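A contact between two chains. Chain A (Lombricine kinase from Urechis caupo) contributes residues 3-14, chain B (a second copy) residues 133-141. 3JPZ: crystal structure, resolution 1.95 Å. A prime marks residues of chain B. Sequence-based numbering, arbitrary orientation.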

# COMPACT_ATOMS: atom_id res chain seq x y z
N PHE A 3 17.25 -14.68 18.49
CA PHE A 3 16.25 -14.46 17.45
C PHE A 3 16.50 -15.33 16.23
O PHE A 3 17.57 -15.28 15.62
CB PHE A 3 16.24 -12.99 17.02
CG PHE A 3 15.34 -12.72 15.84
CD1 PHE A 3 15.85 -12.25 14.65
CD2 PHE A 3 13.97 -12.93 15.94
CE1 PHE A 3 15.03 -11.99 13.57
CE2 PHE A 3 13.14 -12.68 14.86
CZ PHE A 3 13.67 -12.21 13.68
N GLN A 4 15.49 -16.12 15.87
CA GLN A 4 15.50 -16.85 14.61
C GLN A 4 14.38 -16.33 13.71
O GLN A 4 13.22 -16.30 14.12
CB GLN A 4 15.34 -18.35 14.85
CG GLN A 4 16.63 -19.03 15.25
CD GLN A 4 16.42 -20.39 15.86
OE1 GLN A 4 17.03 -20.73 16.87
NE2 GLN A 4 15.54 -21.19 15.25
N ASN A 5 14.74 -15.92 12.51
CA ASN A 5 13.77 -15.38 11.57
C ASN A 5 13.17 -16.50 10.73
O ASN A 5 13.26 -16.49 9.50
CB ASN A 5 14.42 -14.33 10.67
CG ASN A 5 13.41 -13.39 10.07
OD1 ASN A 5 12.26 -13.36 10.49
ND2 ASN A 5 13.83 -12.62 9.07
N ASP A 6 12.55 -17.45 11.41
CA ASP A 6 12.14 -18.70 10.80
C ASP A 6 10.61 -18.77 10.70
O ASP A 6 9.90 -17.81 10.99
CB ASP A 6 12.68 -19.87 11.62
CG ASP A 6 12.13 -19.90 13.04
OD1 ASP A 6 11.40 -18.96 13.41
OD2 ASP A 6 12.43 -20.86 13.78
N ALA A 7 10.10 -19.92 10.27
CA ALA A 7 8.67 -20.07 10.06
C ALA A 7 7.87 -19.76 11.33
O ALA A 7 6.81 -19.15 11.27
CB ALA A 7 8.35 -21.48 9.55
N LYS A 8 8.39 -20.18 12.48
CA LYS A 8 7.69 -19.96 13.75
C LYS A 8 7.55 -18.47 14.05
O LYS A 8 6.47 -17.99 14.41
CB LYS A 8 8.46 -20.63 14.90
CG LYS A 8 7.74 -20.61 16.24
CD LYS A 8 8.63 -21.18 17.35
CE LYS A 8 7.98 -21.05 18.72
NZ LYS A 8 8.79 -21.72 19.79
N ALA A 9 8.65 -17.75 13.89
CA ALA A 9 8.67 -16.32 14.16
C ALA A 9 7.75 -15.56 13.21
O ALA A 9 7.27 -14.47 13.52
CB ALA A 9 10.10 -15.79 14.03
N ASN A 10 7.48 -16.16 12.05
CA ASN A 10 6.87 -15.44 10.94
C ASN A 10 5.43 -15.82 10.64
O ASN A 10 4.79 -15.17 9.81
CB ASN A 10 7.71 -15.63 9.69
CG ASN A 10 8.91 -14.71 9.66
OD1 ASN A 10 8.77 -13.49 9.55
ND2 ASN A 10 10.10 -15.28 9.75
N PHE A 11 4.93 -16.85 11.29
CA PHE A 11 3.61 -17.36 10.97
C PHE A 11 2.57 -16.29 11.22
O PHE A 11 2.51 -15.73 12.31
CB PHE A 11 3.31 -18.61 11.80
CG PHE A 11 2.03 -19.28 11.43
CD1 PHE A 11 1.84 -19.83 10.18
CD2 PHE A 11 1.00 -19.39 12.37
CE1 PHE A 11 0.65 -20.47 9.85
CE2 PHE A 11 -0.18 -20.02 12.04
CZ PHE A 11 -0.36 -20.56 10.79
N PRO A 12 1.75 -15.98 10.21
CA PRO A 12 0.69 -15.00 10.41
C PRO A 12 -0.25 -15.41 11.53
O PRO A 12 -0.41 -16.59 11.79
CB PRO A 12 -0.06 -15.01 9.08
CG PRO A 12 0.96 -15.45 8.08
CD PRO A 12 1.85 -16.41 8.81
N ASP A 13 -0.86 -14.42 12.17
CA ASP A 13 -1.92 -14.66 13.13
C ASP A 13 -3.23 -14.50 12.40
O ASP A 13 -3.65 -13.38 12.08
CB ASP A 13 -1.83 -13.67 14.29
CG ASP A 13 -2.93 -13.87 15.31
OD1 ASP A 13 -3.76 -14.78 15.12
OD2 ASP A 13 -2.95 -13.12 16.31
N TYR A 14 -3.89 -15.61 12.11
CA TYR A 14 -5.09 -15.58 11.30
C TYR A 14 -6.34 -15.48 12.18
O TYR A 14 -7.45 -15.67 11.70
CB TYR A 14 -5.16 -16.81 10.39
CG TYR A 14 -4.28 -16.65 9.16
CD1 TYR A 14 -3.16 -17.44 8.97
CD2 TYR A 14 -4.56 -15.68 8.21
CE1 TYR A 14 -2.35 -17.29 7.85
CE2 TYR A 14 -3.76 -15.52 7.09
CZ TYR A 14 -2.66 -16.32 6.91
OH TYR A 14 -1.87 -16.14 5.79
N CYS B 133 11.10 -5.19 7.58
CA CYS B 133 11.11 -6.16 8.66
C CYS B 133 10.13 -7.28 8.33
O CYS B 133 9.12 -7.05 7.67
CB CYS B 133 10.78 -5.50 9.99
SG CYS B 133 9.08 -4.94 10.12
N THR B 134 10.43 -8.50 8.75
CA THR B 134 9.50 -9.60 8.54
C THR B 134 8.57 -9.56 9.73
O THR B 134 8.80 -8.80 10.66
CB THR B 134 10.22 -10.93 8.48
OG1 THR B 134 10.89 -11.15 9.73
CG2 THR B 134 11.25 -10.93 7.33
N ARG B 135 7.51 -10.36 9.70
CA ARG B 135 6.61 -10.43 10.84
C ARG B 135 7.45 -10.86 12.04
O ARG B 135 7.20 -10.44 13.17
CB ARG B 135 5.51 -11.47 10.63
CG ARG B 135 4.46 -11.12 9.60
CD ARG B 135 3.48 -12.29 9.53
NE ARG B 135 2.91 -12.53 8.21
CZ ARG B 135 3.48 -13.28 7.27
NH1 ARG B 135 4.65 -13.84 7.48
NH2 ARG B 135 2.87 -13.46 6.11
N GLY B 136 8.44 -11.69 11.77
CA GLY B 136 9.28 -12.25 12.81
C GLY B 136 10.13 -11.17 13.44
O GLY B 136 10.12 -10.99 14.65
N GLU B 137 10.89 -10.46 12.61
CA GLU B 137 11.67 -9.31 13.06
C GLU B 137 10.82 -8.33 13.87
O GLU B 137 11.21 -7.90 14.95
CB GLU B 137 12.28 -8.59 11.87
CG GLU B 137 13.45 -9.33 11.24
CD GLU B 137 13.97 -8.64 10.02
OE1 GLU B 137 13.17 -8.46 9.07
OE2 GLU B 137 15.16 -8.29 9.99
N ARG B 138 9.67 -7.96 13.32
CA ARG B 138 8.79 -6.99 13.98
C ARG B 138 8.36 -7.52 15.35
O ARG B 138 8.34 -6.79 16.34
CB ARG B 138 7.58 -6.70 13.09
CG ARG B 138 6.69 -5.59 13.64
CD ARG B 138 5.40 -5.44 12.85
NE ARG B 138 5.65 -5.23 11.42
CZ ARG B 138 5.34 -6.10 10.46
NH1 ARG B 138 4.79 -7.26 10.76
NH2 ARG B 138 5.61 -5.81 9.19
N ARG B 139 8.04 -8.80 15.40
CA ARG B 139 7.68 -9.45 16.66
C ARG B 139 8.84 -9.49 17.65
O ARG B 139 8.64 -9.38 18.85
CB ARG B 139 7.21 -10.87 16.39
CG ARG B 139 5.75 -10.96 16.02
CD ARG B 139 5.47 -12.27 15.34
NE ARG B 139 4.15 -12.28 14.74
CZ ARG B 139 3.70 -13.26 13.96
NH1 ARG B 139 4.47 -14.30 13.68
NH2 ARG B 139 2.48 -13.19 13.46
N GLU B 140 10.06 -9.67 17.14
CA GLU B 140 11.23 -9.66 17.99
C GLU B 140 11.43 -8.24 18.54
O GLU B 140 11.81 -8.05 19.69
CB GLU B 140 12.47 -10.12 17.21
CG GLU B 140 13.79 -9.91 17.93
CD GLU B 140 14.05 -10.92 19.03
OE1 GLU B 140 13.09 -11.62 19.44
OE2 GLU B 140 15.20 -11.01 19.49
N VAL B 141 11.17 -7.25 17.70
CA VAL B 141 11.31 -5.88 18.10
C VAL B 141 10.37 -5.62 19.27
O VAL B 141 10.74 -4.97 20.23
CB VAL B 141 10.98 -4.92 16.93
CG1 VAL B 141 10.58 -3.55 17.46
CG2 VAL B 141 12.16 -4.80 15.98

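How do the two backbones meet? In chain A a short helix, residues 7-10, is capped by Asp6, whose OD1 accepts from Ala9 N at 3.0 Å; in chain B the helix beginning at Arg135′ is capped by Thr134′. The chains come close at Ala9 and Gly136′, with CA atoms 4.3 Å apart, and Gly136′ CA makes a CA-H...O contact with Ala9 O at 3.1 Å.

Why does glycine suit this spot? A CB on Gly136′ would point toward chain A and clash with Asn5 OD1, while sitting tightly against Ala9 CB and Asn10 OD1.

What do the two asparagines contribute? Asn10 OD1 accepts from Gly136′ N at 2.9 Å, using an amide of the first helical turn. Asn5 OD1 accepts from Thr134′ OG1 at 2.7 Å, and that same OG1 accepts from Glu137′ N at 3.0 Å, so the cap is tied to the neighbouring chain. Asn10 ND2 also donates to Asn5 OD1 at 3.0 Å, which links the two side chains.

How do the arginines bind? Arg139′ reaches backbone carbonyls near its guanidinium plane: NH1 lies 2.8 Å from Ala9 O, and NH2 2.8 Å from Phe11 O, both hydrogen bonds. Arg135′ NH1 makes a weak one to Asn10 O at 2.7 Å, while Pro12 CG lies over one guanidinium face.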